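Local coordinates for computational designed protein based on evolution (Synthetic construct, PDB 6JCC), which is a computationally designed helical protein of the caspase recruitment domain family, whose function, if any, is not known, at residues L64-P68 with A69-A73; K27-E30 with E31-R34. All coordinates share one frame; numbering follows the deposited sequence.

Contact 1 (L64-P68 with A69-A73)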
ATOM      1  N   LEU A  64       5.185   3.912   3.376  1.00  8.39           N
ATOM      2  CA  LEU A  64       5.677   5.224   3.809  1.00  8.94           C
ATOM      3  C   LEU A  64       7.054   5.606   3.248  1.00  9.39           C
ATOM      4  O   LEU A  64       7.449   6.767   3.354  1.00 10.19           O
ATOM      5  CB  LEU A  64       5.651   5.334   5.339  1.00 10.09           C
ATOM      6  CG  LEU A  64       4.249   5.278   5.958  1.00 11.82           C
ATOM      7  CD1 LEU A  64       4.357   5.263   7.474  1.00 13.16           C
ATOM      8  CD2 LEU A  64       3.355   6.425   5.504  1.00 12.70           C
ATOM      9  N   LYS A  65       7.766   4.652   2.640  1.00  9.04           N
ATOM     10  CA  LYS A  65       9.025   4.927   1.939  1.00  9.86           C
ATOM     11  C   LYS A  65       8.855   5.209   0.440  1.00  8.95           C
ATOM     12  O   LYS A  65       9.845   5.464  -0.247  1.00  9.30           O
ATOM     13  CB  LYS A  65      10.008   3.766   2.144  1.00 12.20           C
ATOM     14  CG  LYS A  65      10.414   3.581   3.597  1.00 15.52           C
ATOM     15  CD  LYS A  65      11.672   2.742   3.757  1.00 20.45           C
ATOM     16  CE  LYS A  65      11.455   1.294   3.357  1.00 25.77           C
ATOM     17  NZ  LYS A  65      12.597   0.442   3.793  1.00 30.94           N
ATOM     18  N   LEU A  66       7.621   5.184  -0.069  1.00  8.17           N
ATOM     19  CA  LEU A  66       7.382   5.443  -1.492  1.00  7.95           C
ATOM     20  C   LEU A  66       7.760   6.872  -1.871  1.00  8.28           C
ATOM     21  O   LEU A  66       7.476   7.812  -1.132  1.00  9.30           O
ATOM     22  CB  LEU A  66       5.912   5.216  -1.855  1.00  7.87           C
ATOM     23  CG  LEU A  66       5.341   3.801  -1.741  1.00  8.15           C
ATOM     24  CD1 LEU A  66       3.821   3.844  -1.778  1.00  8.31           C
ATOM     25  CD2 LEU A  66       5.868   2.887  -2.834  1.00  8.65           C
ATOM     26  N   SER A  67       8.390   7.024  -3.033  1.00  8.05           N
ATOM     27  CA  SER A  67       8.595   8.340  -3.631  1.00  8.20           C
ATOM     28  C   SER A  67       7.255   8.834  -4.187  1.00  8.37           C
ATOM     29  O   SER A  67       6.318   8.044  -4.324  1.00  8.58           O
ATOM     30  CB  SER A  67       9.619   8.259  -4.757  1.00  8.15           C
ATOM     31  OG  SER A  67       9.072   7.619  -5.894  1.00  7.80           O
ATOM     32  N   PRO A  68       7.151  10.135  -4.516  1.00  8.79           N
ATOM     33  CA  PRO A  68       5.901  10.642  -5.093  1.00  9.02           C
ATOM     34  C   PRO A  68       5.410   9.884  -6.333  1.00  8.94           C
ATOM     35  O   PRO A  68       4.228   9.548  -6.412  1.00  9.34           O
ATOM     36  CB  PRO A  68       6.251  12.087  -5.440  1.00  9.19           C
ATOM     37  CG  PRO A  68       7.232  12.465  -4.389  1.00  9.26           C
ATOM     38  CD  PRO A  68       8.074  11.238  -4.181  1.00  8.97           C
ATOM     39  N   ALA A  69       6.310   9.608  -7.273  1.00  8.84           N
ATOM     40  CA  ALA A  69       5.960   8.863  -8.491  1.00  8.95           C
ATOM     41  C   ALA A  69       5.563   7.420  -8.191  1.00  8.52           C
ATOM     42  O   ALA A  69       4.677   6.869  -8.841  1.00  9.26           O
ATOM     43  CB  ALA A  69       7.106   8.893  -9.488  1.00  9.24           C
ATOM     44  N   GLU A  70       6.217   6.816  -7.207  1.00  7.68           N
ATOM     45  CA  GLU A  70       5.867   5.463  -6.769  1.00  7.50           C
ATOM     46  C   GLU A  70       4.488   5.422  -6.121  1.00  7.56           C
ATOM     47  O   GLU A  70       3.720   4.493  -6.352  1.00  7.99           O
ATOM     48  CB  GLU A  70       6.914   4.921  -5.802  1.00  7.65           C
ATOM     49  CG  GLU A  70       8.213   4.536  -6.481  1.00  8.14           C
ATOM     50  CD  GLU A  70       9.343   4.247  -5.517  1.00  9.03           C
ATOM     51  OE1 GLU A  70       9.254   4.571  -4.318  1.00  8.17           O
ATOM     52  OE2 GLU A  70      10.358   3.710  -5.988  1.00 10.88           O
ATOM     53  N   ALA A  71       4.186   6.412  -5.290  1.00  7.62           N
ATOM     54  CA  ALA A  71       2.855   6.528  -4.684  1.00  7.82           C
ATOM     55  C   ALA A  71       1.771   6.697  -5.748  1.00  7.99           C
ATOM     56  O   ALA A  71       0.731   6.045  -5.685  1.00  8.10           O
ATOM     57  CB  ALA A  71       2.812   7.675  -3.687  1.00  7.98           C
ATOM     58  N   GLN A  72       2.034   7.550  -6.739  1.00  8.45           N
ATOM     59  CA  GLN A  72       1.100   7.733  -7.854  1.00  9.49           C
ATOM     60  C   GLN A  72       0.924   6.457  -8.680  1.00  9.27           C
ATOM     61  O   GLN A  72      -0.194   6.138  -9.081  1.00  9.02           O
ATOM     62  CB  GLN A  72       1.541   8.888  -8.763  1.00 10.76           C
ATOM     63  CG  GLN A  72       0.499   9.323  -9.791  1.00 12.88           C
ATOM     64  CD  GLN A  72      -0.831   9.738  -9.176  1.00 14.29           C
ATOM     65  OE1 GLN A  72      -1.885   9.222  -9.549  1.00 15.75           O
ATOM     66  NE2 GLN A  72      -0.789  10.666  -8.223  1.00 15.20           N
ATOM     67  N   ALA A  73       2.017   5.732  -8.920  1.00  8.86           N
ATOM     68  CA  ALA A  73       1.970   4.455  -9.649  1.00  8.69           C
ATOM     69  C   ALA A  73       1.078   3.435  -8.947  1.00  8.77           C
ATOM     70  O   ALA A  73       0.312   2.712  -9.579  1.00  9.05           O
ATOM     71  CB  ALA A  73       3.371   3.888  -9.815  1.00  8.73           C
TER
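Glu70 and Ser67 grip each other in a capping box, a worked example of how side chains satisfy the backbone N-H groups that a helix start leaves over. Ser67, the N-cap residue, has its OG set between its own backbone N and carbonyl carbon (chi1 73°), which lets OG accept from Glu70 N at 3.2 Å. Glu70, extended beyond CG, runs back alongside Ser67, and its OE1 takes the Ser67 N-H at 2.9 Å, nearly straight at 174°, on the anti side of the carboxylate but 34° out of its plane. Pro68 opens the helix; its O receives Gln72 N at 3.0 Å, while Ser67 O receives Ala71 N at 2.9 Å. The buried Leu66 side chain slants across that of Glu70, its CD2 3.7 Å from Glu70 CB. With an alanine at Glu70, the Ser67 N-H is likely to lose its carboxylate acceptor and Arg35 its salt bridge to OE2. The cap thus joins the loop after helix 52-63 to helix 68-80, with Leu66 resting on Pro32 of helix 30-34 and on Leu37 and Leu96 in loops.

Contact 2 (K27-E30 with E31-R34)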
ATOM      1  N   LYS A  27       0.544  -6.855  -7.269  1.00  9.12           N
ATOM      2  CA  LYS A  27       0.046  -6.280  -8.520  1.00  9.57           C
ATOM      3  C   LYS A  27       0.050  -4.761  -8.574  1.00  9.15           C
ATOM      4  O   LYS A  27       0.260  -4.191  -9.635  1.00  9.78           O
ATOM      5  CB  LYS A  27      -1.359  -6.800  -8.811  1.00 10.92           C
ATOM      6  CG  LYS A  27      -1.354  -8.271  -9.158  1.00 12.73           C
ATOM      7  CD  LYS A  27      -2.737  -8.770  -9.494  1.00 15.38           C
ATOM      8  CE  LYS A  27      -2.696 -10.227  -9.914  1.00 18.54           C
ATOM      9  NZ  LYS A  27      -2.212 -10.390 -11.309  1.00 20.95           N
ATOM     10  N   ILE A  28      -0.191  -4.118  -7.437  1.00  8.45           N
ATOM     11  CA  ILE A  28      -0.165  -2.648  -7.371  1.00  8.78           C
ATOM     12  C   ILE A  28       1.205  -2.088  -6.980  1.00  8.43           C
ATOM     13  O   ILE A  28       1.433  -0.892  -7.105  1.00  8.63           O
ATOM     14  CB  ILE A  28      -1.283  -2.072  -6.467  1.00  9.99           C
ATOM     15  CG1 ILE A  28      -1.082  -2.432  -4.988  1.00 10.73           C
ATOM     16  CG2 ILE A  28      -2.645  -2.545  -6.964  1.00 10.13           C
ATOM     17  CD1 ILE A  28      -1.964  -1.640  -4.047  1.00 11.58           C
ATOM     18  N   LEU A  29       2.103  -2.953  -6.511  1.00  8.14           N
ATOM     19  CA  LEU A  29       3.471  -2.559  -6.146  1.00  8.20           C
ATOM     20  C   LEU A  29       4.502  -2.762  -7.267  1.00  8.43           C
ATOM     21  O   LEU A  29       5.703  -2.700  -7.008  1.00  8.34           O
ATOM     22  CB  LEU A  29       3.910  -3.325  -4.892  1.00  8.39           C
ATOM     23  CG  LEU A  29       3.164  -2.980  -3.603  1.00  9.18           C
ATOM     24  CD1 LEU A  29       3.394  -4.054  -2.550  1.00  9.75           C
ATOM     25  CD2 LEU A  29       3.581  -1.616  -3.076  1.00  9.77           C
ATOM     26  N   GLU A  30       4.042  -2.972  -8.502  1.00  8.99           N
ATOM     27  CA  GLU A  30       4.925  -3.190  -9.658  1.00 10.29           C
ATOM     28  C   GLU A  30       6.088  -2.218  -9.730  1.00  9.96           C
ATOM     29  O   GLU A  30       7.242  -2.628  -9.731  1.00  9.32           O
ATOM     30  CB  GLU A  30       4.148  -3.068 -10.970  1.00 12.39           C
ATOM     31  CG  GLU A  30       3.683  -4.374 -11.556  1.00 13.73           C
ATOM     32  CD  GLU A  30       3.324  -4.212 -13.011  1.00 13.73           C
ATOM     33  OE1 GLU A  30       2.359  -3.482 -13.304  1.00 12.94           O
ATOM     34  OE2 GLU A  30       4.023  -4.797 -13.855  1.00 12.48           O
ATOM     35  N   GLU A  31       5.770  -0.930  -9.801  1.00 10.40           N
ATOM     36  CA  GLU A  31       6.797   0.081  -9.998  1.00 11.68           C
ATOM     37  C   GLU A  31       7.765   0.179  -8.819  1.00 10.15           C
ATOM     38  O   GLU A  31       8.971   0.174  -9.033  1.00  9.48           O
ATOM     39  CB  GLU A  31       6.193   1.446 -10.350  1.00 14.07           C
ATOM     40  CG  GLU A  31       7.228   2.485 -10.747  1.00 17.05           C
ATOM     41  CD  GLU A  31       7.996   2.098 -12.002  1.00 19.42           C
ATOM     42  OE1 GLU A  31       7.389   1.514 -12.920  1.00 20.62           O
ATOM     43  OE2 GLU A  31       9.206   2.370 -12.079  1.00 20.93           O
ATOM     44  N   PRO A  32       7.253   0.250  -7.578  1.00  9.53           N
ATOM     45  CA  PRO A  32       8.189   0.241  -6.452  1.00  9.44           C
ATOM     46  C   PRO A  32       9.062  -1.019  -6.376  1.00  8.30           C
ATOM     47  O   PRO A  32      10.214  -0.927  -5.986  1.00  7.77           O
ATOM     48  CB  PRO A  32       7.289   0.358  -5.218  1.00 10.21           C
ATOM     49  CG  PRO A  32       5.949   0.748  -5.699  1.00 10.76           C
ATOM     50  CD  PRO A  32       5.884   0.623  -7.176  1.00 10.19           C
ATOM     51  N   LEU A  33       8.518  -2.170  -6.766  1.00  7.83           N
ATOM     52  CA  LEU A  33       9.306  -3.409  -6.821  1.00  7.81           C
ATOM     53  C   LEU A  33      10.441  -3.328  -7.848  1.00  8.32           C
ATOM     54  O   LEU A  33      11.554  -3.759  -7.573  1.00  7.92           O
ATOM     55  CB  LEU A  33       8.422  -4.633  -7.098  1.00  7.80           C
ATOM     56  CG  LEU A  33       7.572  -5.119  -5.919  1.00  8.07           C
ATOM     57  CD1 LEU A  33       6.429  -6.007  -6.391  1.00  7.82           C
ATOM     58  CD2 LEU A  33       8.414  -5.847  -4.881  1.00  8.55           C
ATOM     59  N   ARG A  34      10.162  -2.758  -9.017  1.00  9.11           N
ATOM     60  CA  ARG A  34      11.203  -2.529 -10.031  1.00 10.21           C
ATOM     61  C   ARG A  34      12.276  -1.563  -9.580  1.00 10.14           C
ATOM     62  O   ARG A  34      13.388  -1.605 -10.083  1.00 10.84           O
ATOM     63  CB  ARG A  34      10.616  -1.944 -11.300  1.00 11.87           C
ATOM     64  CG  ARG A  34       9.734  -2.883 -12.053  1.00 13.66           C
ATOM     65  CD  ARG A  34       9.294  -2.255 -13.359  1.00 15.39           C
ATOM     66  NE  ARG A  34       8.060  -2.879 -13.795  1.00 17.73           N
ATOM     67  CZ  ARG A  34       7.352  -2.521 -14.852  1.00 20.92           C
ATOM     68  NH1 ARG A  34       7.746  -1.518 -15.625  1.00 23.10           N
ATOM     69  NH2 ARG A  34       6.239  -3.183 -15.135  1.00 22.07           N
TER
HETATM   70  O   HOH W   1       3.175   0.190  -9.164  1.00 19.26           O
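A short helix start within the caspase recruitment domain fold, with Leu29 at the N-cap position, carries this contact and exemplifies a helix start whose N-cap residue has no polar side chain. The first turn is closed by the backbone: Leu29 O accepts from Leu33 N at 2.9 Å and Glu30 O from Arg34 N at 3.0 Å. A water supplements these bonds, donating to Ile28 O and accepting from Glu31 N, 2.9 Å from the latter, so that it bridges the loop carbonyl to an early N-H of the helix. On the apolar side, Leu33 has CG anti to its carbonyl carbon, which lays CD1 back over the preceding turn, 4.0 Å from Leu29 CB. Pro32, which has no N-H to offer, sets its ring against the same residue, with CD 3.3 Å from Leu29 O. On the exposed side one salt bridge links Glu30 and Arg34. Their side chains run side by side in the same direction, and Arg34 NH2 reaches Glu30 OE2 at 3.0 Å. That bond is bent, with an N-H...O angle of 137°, and the donor comes from above the carboxylate, 62° out of its plane; the two flat groups stand 81° apart, far from a coplanar two-bond pairing. Both apolar leucines touch Leu43 of helix 40-47, Leu29 also touches Leu74 of helix 68-80, and Ile28 packs on Leu74 and Ala77 there, so the turn touches both helices.

Two helix starts, one with a capping box, the other with a water joining its loop to Glu31 N, lie side by side in the same caspase recruitment domain, their centres about 10 Å apart. Contact 2 comes first along the chain, opening helix 30-34; contact 1 follows at the start of helix 68-80, after helices 40-47 and 52-63 have intervened. They meet directly: Leu66 CD2 lies 3.6 Å from Pro32 CG, and Ala73 CB lies 3.8 Å from Glu31 CB. Arg35, just past helix 30-34, spans the two, its second and weaker partner being Glu31 of contact 2, at long range. Helix starts distant in sequence are thereby packed together within one small bundle.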